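Local coordinates for RIM-binding protein, isoform F (PDB 6Q9M) that carries a central fibronectin type III array and, at the presynaptic active zone, probably couples synaptic vesicle recruitment to release sites, at residues A[108-113]-A[118-123]; A[226-231]-A[280-285]; A[14-17]-A[23-26]. All coordinates share one frame; numbering follows the deposited sequence.

In the fold
Starting at the N terminus, contact 3 comes first: residues 14-17 and 23-26 close a hairpin with five residues between them, at one edge of the three-stranded sheet of the first domain. Contact 1 is the equivalent hairpin of the middle domain, where 108-113 and 118-123 close a still shorter turn. Contact 2 has a longer reach: 48 residues separate 226-231 from 280-285, and it joins the two sheets of the third domain rather than neighbours within one. The three follow one another in series, none nested or crossed. Contacts 2 and 3 lie about 51 Å apart, centre to centre, on opposite sides of the middle of the chain.

Contact 1. Residues A[108-113]-A[118-123]; sequences VRASHI and AVISWL
Ala110 and Ile120 meet on the tight side of this hairpin: the CB of Ala110 touches CD1 of Ile120 at 4.1 Å, and on the same face Val108 CG1 comes to 4.3 Å from Ile120 CG2. These are apolar contacts only, turned toward the interior of the domain. The two antiparallel strands are pinned by four backbone bonds, two each at the hydrogen-bonded pairs Arg109-Ser121 and Ser111-Val119. The bond from Ser121 N to Arg109 O is nearly straight, 171° at the hydrogen.

The other face is more polar and, at Arg109 and His112, open to solvent; Val119 is its apolar member, with CG2 against CB of His112. Arg109 bends at chi3 (-81°), which folds the guanidinium back across the strand pair; Ser121 C and Trp122 N lie over one of its faces, with NH2 resting against Ser121 CB at 3.6 Å. Between the two serines sits a water, 2.7 Å from Ser111 OG and 2.9 Å from Ser121 OG. It donates to Val119 O over 3.0 Å, so that carbonyl accepts both the water and Ser111 N. Near the turn, His112 makes a weak bond through ND1 to Ser111 OG, at 3.4 Å.

This is the A-B hairpin of a fibronectin type III domain. Strand 118-123 is the middle one of its sheet, hydrogen-bonded on its far side to 149-152, where Arg149 holds Ser121 OG. From the opposing sheet, Phe201 of strand 198-202 packs on Ala110 and Ala118, while Val163 and Val165 of strand 160-167 meet Ile120 and Trp122.

Contact 2. Residues A[226-231]-A[280-285]; sequences ILVTWQ and VTIRTK
Ile282, standing just ahead of strand 283-286, reaches across the core of a beta sandwich to Val228 and Trp230, two residues of a strand in the facing sheet. This is the third domain of the array, of the fibronectin type III or immunoglobulin-like kind, and the contact links its two layers without a single hydrogen bond. The backbones stay well apart, with 8.4 Å between the CA atoms of Trp230 and Ile282, and side chains fill the distance.

From CB outward, Ile282 splits into two branches, CB itself pointing toward the other segment. CG2, anti to the backbone N, lies over one face of the Trp230 indole, 4.5 Å from the ring atom CD2. The longer branch leaves through CG1, which comes to 4.2 Å from CE3 of Trp230. Chi2 of 113° lies away from a staggered value and swings CD1 to the Val228 side of the ring. There the methyl meets Val228 tip to tip, Ile282 CD1 standing 4.1 Å from Val228 CG2.

The ring is walled in from elsewhere too: Tyr245 of strand 242-246 packs edge-to-face with Trp230 and also touches Ile282, and Ile215 adds a further apolar neighbour to Ile282. The same CD1 methyl that reaches Val228 also lies 4.2 Å from Trp230 CE3, on the six-membered part of the indole.

Contact 3. Residues A[14-17]-A[23-26]; sequences LTLE and SVLI
Leu16 and Ile26 owe their placing to chi1. With CG of Leu16 opposite the backbone N (chi1 169°), the side chain runs on toward the neighbouring strand and lays CD1 against Val24, crossing it at about a right angle; Leu16 CD1 is 3.9 Å from Val24 CB and 4.0 Å from Val24 CG1. Ile26 instead tucks CG1 between its own N and carbonyl carbon (chi1 71°), and from there the extended chain carries CD1 inward to 4.3 Å from Leu14 CD1.

Beneath these side chains the backbones sit close. Leu16 and Ile26 form an antiparallel non-hydrogen-bonded pair, beside which Ile26 CA approaches Thr15 O at 3.1 Å in a CA-H...O contact. The hydrogen bond between the two segments runs from Glu17 N to Leu25 O, 2.7 Å long and bent to 148° at the hydrogen. These are the first two strands of a fibronectin type III domain, in the three-stranded sheet 12-20, 23-29 and 61-65. Glu17 has a helix-like backbone, and since Arg18 also pairs with Leu25, the arrangement is consistent with a classic beta bulge in the edge strand.

On this outer side Glu17 CB rests on the Leu25 carbonyl, 3.5 Å from Leu25 O, with the Leu25 side chain a little farther off. The carboxylate turns back over Ile26, with OE1 3.9 Å from the Ile26 carbonyl carbon, while OE2 makes a salt bridge to Arg61 of the third strand. On the inner side, Met94 of strand 93-96 packs on Leu14, Leu16 and Ile26, and Ile75 of strand 73-81 on Val24 and Ile26.

Contact 1. Residues A[108-113]-A[118-123]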
loop_
_atom_site.group_PDB
_atom_site.type_symbol
_atom_site.label_atom_id
_atom_site.label_comp_id
_atom_site.label_asym_id
_atom_site.label_seq_id
_atom_site.Cartn_x
_atom_site.Cartn_y
_atom_site.Cartn_z
ATOM N N VAL A 108 -4.264 -3.370 -2.568
ATOM C CA VAL A 108 -3.174 -4.339 -2.512
ATOM C C VAL A 108 -1.994 -3.821 -3.328
ATOM O O VAL A 108 -2.139 -3.483 -4.507
ATOM C CB VAL A 108 -3.652 -5.698 -3.042
ATOM C CG1 VAL A 108 -2.494 -6.714 -3.038
ATOM C CG2 VAL A 108 -4.858 -6.210 -2.219
ATOM N N ARG A 109 -0.818 -3.735 -2.709
ATOM C CA ARG A 109 0.332 -3.152 -3.392
ATOM C C ARG A 109 1.571 -3.996 -3.156
ATOM O O ARG A 109 1.760 -4.562 -2.076
ATOM C CB ARG A 109 0.655 -1.714 -2.922
ATOM C CG ARG A 109 -0.537 -0.811 -2.641
ATOM C CD ARG A 109 -0.124 0.479 -1.884
ATOM N NE ARG A 109 0.052 0.323 -0.431
ATOM C CZ ARG A 109 -0.942 0.194 0.454
ATOM N NH1 ARG A 109 -2.206 0.181 0.053
ATOM N NH2 ARG A 109 -0.673 0.072 1.748
ATOM N N ALA A 110 2.436 -4.032 -4.169
ATOM C CA ALA A 110 3.743 -4.666 -4.084
ATOM C C ALA A 110 4.802 -3.579 -4.060
ATOM O O ALA A 110 4.728 -2.622 -4.836
ATOM C CB ALA A 110 3.993 -5.601 -5.268
ATOM N N SER A 111 5.776 -3.722 -3.164
ATOM C CA SER A 111 6.866 -2.762 -3.059
ATOM C C SER A 111 8.127 -3.509 -2.650
ATOM O O SER A 111 8.099 -4.718 -2.400
ATOM C CB SER A 111 6.537 -1.638 -2.069
ATOM O OG SER A 111 6.421 -2.158 -0.756
ATOM N N HIS A 112 9.242 -2.775 -2.590
ATOM C CA HIS A 112 10.542 -3.350 -2.245
ATOM C C HIS A 112 10.788 -4.630 -3.048
ATOM O O HIS A 112 11.106 -5.695 -2.512
ATOM C CB HIS A 112 10.644 -3.601 -0.741
ATOM C CG HIS A 112 10.612 -2.350 0.083
ATOM N ND1 HIS A 112 9.456 -1.868 0.665
ATOM C CD2 HIS A 112 11.595 -1.485 0.430
ATOM C CE1 HIS A 112 9.731 -0.764 1.338
ATOM N NE2 HIS A 112 11.021 -0.510 1.210
ATOM N N ILE A 113 10.584 -4.521 -4.352
ATOM C CA ILE A 113 10.659 -5.673 -5.235
ATOM C C ILE A 113 12.117 -5.988 -5.533
ATOM O O ILE A 113 12.897 -5.094 -5.874
ATOM C CB ILE A 113 9.873 -5.400 -6.528
ATOM C CG1 ILE A 113 8.403 -5.109 -6.192
ATOM C CG2 ILE A 113 10.041 -6.567 -7.519
ATOM C CD1 ILE A 113 7.543 -4.785 -7.403
ATOM N N ALA A 118 9.194 -9.639 -2.598
ATOM C CA ALA A 118 8.451 -8.387 -2.637
ATOM C C ALA A 118 7.739 -8.211 -1.304
ATOM O O ALA A 118 7.421 -9.189 -0.624
ATOM C CB ALA A 118 7.442 -8.359 -3.797
ATOM N N VAL A 119 7.527 -6.961 -0.914
ATOM C CA VAL A 119 6.708 -6.650 0.254
ATOM C C VAL A 119 5.296 -6.368 -0.243
ATOM O O VAL A 119 5.094 -5.516 -1.118
ATOM C CB VAL A 119 7.283 -5.468 1.057
ATOM C CG1 VAL A 119 6.227 -4.861 2.019
ATOM C CG2 VAL A 119 8.507 -5.919 1.845
ATOM N N ILE A 120 4.329 -7.098 0.302
ATOM C CA ILE A 120 2.922 -6.978 -0.058
ATOM C C ILE A 120 2.205 -6.269 1.078
ATOM O O ILE A 120 2.234 -6.742 2.218
ATOM C CB ILE A 120 2.270 -8.353 -0.299
ATOM C CG1 ILE A 120 3.089 -9.206 -1.283
ATOM C CG2 ILE A 120 0.818 -8.172 -0.734
ATOM C CD1 ILE A 120 3.194 -8.626 -2.671
ATOM N N SER A 121 1.513 -5.177 0.751
ATOM C CA SER A 121 0.693 -4.398 1.670
ATOM C C SER A 121 -0.757 -4.385 1.193
ATOM O O SER A 121 -1.046 -4.575 0.002
ATOM C CB SER A 121 1.190 -2.953 1.766
ATOM O OG SER A 121 2.573 -2.914 2.091
ATOM N N TRP A 122 -1.671 -4.133 2.132
ATOM C CA TRP A 122 -3.084 -4.010 1.797
ATOM C C TRP A 122 -3.792 -3.194 2.871
ATOM O O TRP A 122 -3.227 -2.865 3.920
ATOM C CB TRP A 122 -3.749 -5.383 1.636
ATOM C CG TRP A 122 -3.699 -6.241 2.858
ATOM C CD1 TRP A 122 -4.671 -6.376 3.804
ATOM C CD2 TRP A 122 -2.624 -7.106 3.259
ATOM N NE1 TRP A 122 -4.269 -7.276 4.769
ATOM C CE2 TRP A 122 -3.014 -7.729 4.463
ATOM C CE3 TRP A 122 -1.371 -7.411 2.717
ATOM C CZ2 TRP A 122 -2.189 -8.627 5.144
ATOM C CZ3 TRP A 122 -0.569 -8.299 3.381
ATOM C CH2 TRP A 122 -0.980 -8.901 4.588
ATOM N N LEU A 123 -5.038 -2.848 2.571
ATOM C CA LEU A 123 -5.931 -2.202 3.515
ATOM C C LEU A 123 -7.065 -3.169 3.792
ATOM O O LEU A 123 -7.876 -3.428 2.895
ATOM C CB LEU A 123 -6.469 -0.882 2.958
ATOM C CG LEU A 123 -7.366 -0.047 3.889
ATOM C CD1 LEU A 123 -6.669 0.235 5.228
ATOM C CD2 LEU A 123 -7.799 1.272 3.214
HETATM O O HOH W 1 3.789 -2.851 -0.507
#

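Contact 2. Residues A[226-231]-A[280-285]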
loop_
_atom_site.group_PDB
_atom_site.type_symbol
_atom_site.label_atom_id
_atom_site.label_comp_id
_atom_site.label_asym_id
_atom_site.label_seq_id
_atom_site.Cartn_x
_atom_site.Cartn_y
_atom_site.Cartn_z
ATOM N N ILE A 226 8.020 14.964 -30.174
ATOM C CA ILE A 226 7.278 14.257 -29.141
ATOM C C ILE A 226 8.154 14.158 -27.905
ATOM O O ILE A 226 9.386 14.112 -27.997
ATOM C CB ILE A 226 6.786 12.870 -29.602
ATOM C CG1 ILE A 226 7.833 12.161 -30.455
ATOM C CG2 ILE A 226 5.471 13.006 -30.379
ATOM C CD1 ILE A 226 8.962 11.549 -29.662
ATOM N N LEU A 227 7.514 14.147 -26.741
ATOM C CA LEU A 227 8.214 14.023 -25.471
ATOM C C LEU A 227 7.870 12.694 -24.810
ATOM O O LEU A 227 6.747 12.501 -24.329
ATOM C CB LEU A 227 7.881 15.195 -24.555
ATOM C CG LEU A 227 8.798 15.215 -23.333
ATOM C CD1 LEU A 227 10.035 16.032 -23.623
ATOM C CD2 LEU A 227 8.051 15.762 -22.128
ATOM N N VAL A 228 8.839 11.787 -24.778
ATOM C CA VAL A 228 8.709 10.517 -24.079
ATOM C C VAL A 228 9.350 10.679 -22.710
ATOM O O VAL A 228 10.421 11.293 -22.578
ATOM C CB VAL A 228 9.354 9.364 -24.874
ATOM C CG1 VAL A 228 10.734 9.762 -25.369
ATOM C CG2 VAL A 228 9.428 8.094 -24.032
ATOM N N THR A 229 8.672 10.169 -21.681
ATOM C CA THR A 229 9.125 10.249 -20.302
ATOM C C THR A 229 9.078 8.863 -19.683
ATOM O O THR A 229 8.394 7.963 -20.181
ATOM C CB THR A 229 8.254 11.193 -19.476
ATOM O OG1 THR A 229 6.957 10.604 -19.303
ATOM C CG2 THR A 229 8.108 12.536 -20.179
ATOM N N TRP A 230 9.826 8.698 -18.593
ATOM C CA TRP A 230 9.894 7.425 -17.889
ATOM C C TRP A 230 10.437 7.668 -16.489
ATOM O O TRP A 230 11.041 8.707 -16.210
ATOM C CB TRP A 230 10.769 6.412 -18.625
ATOM C CG TRP A 230 12.169 6.882 -18.774
ATOM C CD1 TRP A 230 13.213 6.689 -17.903
ATOM C CD2 TRP A 230 12.692 7.645 -19.857
ATOM N NE1 TRP A 230 14.354 7.290 -18.391
ATOM C CE2 TRP A 230 14.053 7.889 -19.587
ATOM C CE3 TRP A 230 12.140 8.148 -21.038
ATOM C CZ2 TRP A 230 14.853 8.610 -20.452
ATOM C CZ3 TRP A 230 12.935 8.853 -21.892
ATOM C CH2 TRP A 230 14.272 9.077 -21.600
ATOM N N GLN A 231 10.204 6.696 -15.612
ATOM C CA GLN A 231 10.712 6.765 -14.248
ATOM C C GLN A 231 12.154 6.272 -14.189
ATOM O O GLN A 231 12.429 5.147 -14.619
ATOM C CB GLN A 231 9.847 5.940 -13.302
ATOM C CG GLN A 231 10.356 5.922 -11.855
ATOM C CD GLN A 231 10.228 4.558 -11.188
ATOM O OE1 GLN A 231 9.242 3.841 -11.379
ATOM N NE2 GLN A 231 11.232 4.193 -10.398
ATOM N N VAL A 280 7.268 3.100 -29.193
ATOM C CA VAL A 280 8.638 2.600 -29.104
ATOM C C VAL A 280 8.953 2.355 -27.618
ATOM O O VAL A 280 8.196 2.752 -26.732
ATOM C CB VAL A 280 9.653 3.542 -29.813
ATOM C CG1 VAL A 280 11.140 3.272 -29.439
ATOM C CG2 VAL A 280 9.486 3.407 -31.343
ATOM N N THR A 281 10.039 1.622 -27.364
ATOM C CA THR A 281 10.501 1.204 -26.044
ATOM C C THR A 281 11.783 1.937 -25.631
ATOM O O THR A 281 12.461 2.568 -26.451
ATOM C CB THR A 281 10.735 -0.317 -26.030
ATOM O OG1 THR A 281 9.765 -0.967 -26.857
ATOM C CG2 THR A 281 10.576 -0.853 -24.648
ATOM N N ILE A 282 12.087 1.870 -24.321
ATOM C CA ILE A 282 13.307 2.411 -23.723
ATOM C C ILE A 282 14.107 1.293 -23.070
ATOM O O ILE A 282 13.555 0.330 -22.527
ATOM C CB ILE A 282 13.016 3.505 -22.675
ATOM C CG1 ILE A 282 12.076 4.554 -23.250
ATOM C CG2 ILE A 282 14.308 4.150 -22.174
ATOM C CD1 ILE A 282 10.772 4.539 -22.581
ATOM N N ARG A 283 15.426 1.433 -23.120
ATOM C CA ARG A 283 16.345 0.487 -22.516
ATOM C C ARG A 283 17.204 1.180 -21.471
ATOM O O ARG A 283 17.686 2.295 -21.705
ATOM C CB ARG A 283 17.241 -0.123 -23.581
ATOM C CG ARG A 283 16.591 -1.225 -24.346
ATOM C CD ARG A 283 16.816 -0.988 -25.842
ATOM N NE ARG A 283 16.006 -1.924 -26.600
ATOM C CZ ARG A 283 16.012 -2.026 -27.914
ATOM N NH1 ARG A 283 16.775 -1.222 -28.630
ATOM N NH2 ARG A 283 15.219 -2.904 -28.494
ATOM N N THR A 284 17.371 0.544 -20.312
ATOM C CA THR A 284 18.355 1.019 -19.350
ATOM C C THR A 284 19.741 0.525 -19.738
ATOM O O THR A 284 19.962 -0.678 -19.928
ATOM C CB THR A 284 18.035 0.554 -17.932
ATOM O OG1 THR A 284 16.681 0.892 -17.610
ATOM C CG2 THR A 284 18.969 1.243 -16.949
ATOM N N LYS A 285 20.685 1.448 -19.783
ATOM C CA LYS A 285 22.073 1.163 -20.103
ATOM C C LYS A 285 22.835 1.115 -18.780
ATOM O O LYS A 285 22.537 1.873 -17.855
ATOM C CB LYS A 285 22.600 2.263 -21.049
ATOM C CG LYS A 285 24.083 2.270 -21.489
ATOM C CD LYS A 285 24.802 0.919 -21.509
ATOM C CE LYS A 285 25.929 0.915 -22.535
ATOM N NZ LYS A 285 26.977 1.946 -22.251
#

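Contact 3. Residues A[14-17]-A[23-26]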
loop_
_atom_site.group_PDB
_atom_site.type_symbol
_atom_site.label_atom_id
_atom_site.label_comp_id
_atom_site.label_asym_id
_atom_site.label_seq_id
_atom_site.Cartn_x
_atom_site.Cartn_y
_atom_site.Cartn_z
ATOM N N LEU A 14 -11.077 -3.600 17.487
ATOM C CA LEU A 14 -11.976 -2.524 17.105
ATOM C C LEU A 14 -13.390 -3.063 16.921
ATOM O O LEU A 14 -13.610 -4.038 16.197
ATOM C CB LEU A 14 -11.476 -1.884 15.820
ATOM C CG LEU A 14 -12.276 -0.712 15.290
ATOM C CD1 LEU A 14 -12.550 0.257 16.423
ATOM C CD2 LEU A 14 -11.563 -0.032 14.125
ATOM N N THR A 15 -14.349 -2.438 17.600
ATOM C CA THR A 15 -15.716 -2.935 17.650
ATOM C C THR A 15 -16.706 -1.796 17.462
ATOM O O THR A 15 -16.578 -0.744 18.100
ATOM C CB THR A 15 -15.976 -3.616 18.996
ATOM O OG1 THR A 15 -15.075 -4.721 19.145
ATOM C CG2 THR A 15 -17.408 -4.108 19.092
ATOM N N LEU A 16 -17.707 -2.023 16.614
ATOM C CA LEU A 16 -18.880 -1.162 16.543
ATOM C C LEU A 16 -19.873 -1.680 17.562
ATOM O O LEU A 16 -20.390 -2.791 17.418
ATOM C CB LEU A 16 -19.502 -1.157 15.150
ATOM C CG LEU A 16 -20.868 -0.468 15.146
ATOM C CD1 LEU A 16 -20.688 1.035 15.178
ATOM C CD2 LEU A 16 -21.734 -0.890 13.965
ATOM N N GLU A 17 -20.121 -0.893 18.606
ATOM C CA GLU A 17 -21.010 -1.344 19.663
ATOM C C GLU A 17 -22.452 -0.888 19.460
ATOM O O GLU A 17 -23.375 -1.665 19.728
ATOM C CB GLU A 17 -20.473 -0.888 21.017
ATOM C CG GLU A 17 -19.757 -2.016 21.755
ATOM C CD GLU A 17 -18.513 -1.559 22.484
ATOM O OE1 GLU A 17 -18.486 -0.396 22.939
ATOM O OE2 GLU A 17 -17.567 -2.367 22.613
ATOM N N SER A 23 -24.664 9.005 14.541
ATOM C CA SER A 23 -23.559 8.790 15.469
ATOM C C SER A 23 -23.330 7.292 15.632
ATOM O O SER A 23 -24.194 6.473 15.286
ATOM C CB SER A 23 -23.843 9.445 16.827
ATOM O OG SER A 23 -25.041 8.957 17.412
ATOM N N VAL A 24 -22.131 6.939 16.110
ATOM C CA VAL A 24 -21.757 5.546 16.367
ATOM C C VAL A 24 -20.957 5.476 17.659
ATOM O O VAL A 24 -20.194 6.393 17.979
ATOM C CB VAL A 24 -20.957 4.901 15.206
ATOM C CG1 VAL A 24 -21.813 4.697 13.972
ATOM C CG2 VAL A 24 -19.701 5.710 14.891
ATOM N N LEU A 25 -21.128 4.376 18.389
ATOM C CA LEU A 25 -20.350 4.080 19.583
ATOM C C LEU A 25 -19.434 2.887 19.310
ATOM O O LEU A 25 -19.904 1.826 18.889
ATOM C CB LEU A 25 -21.285 3.795 20.752
ATOM C CG LEU A 25 -20.684 3.407 22.090
ATOM C CD1 LEU A 25 -20.024 4.604 22.751
ATOM C CD2 LEU A 25 -21.754 2.819 22.989
ATOM N N ILE A 26 -18.130 3.075 19.525
ATOM C CA ILE A 26 -17.124 2.063 19.240
ATOM C C ILE A 26 -16.316 1.770 20.493
ATOM O O ILE A 26 -16.258 2.565 21.436
ATOM C CB ILE A 26 -16.152 2.461 18.112
ATOM C CG1 ILE A 26 -15.229 3.573 18.614
ATOM C CG2 ILE A 26 -16.892 2.817 16.830
ATOM C CD1 ILE A 26 -14.237 4.041 17.572
#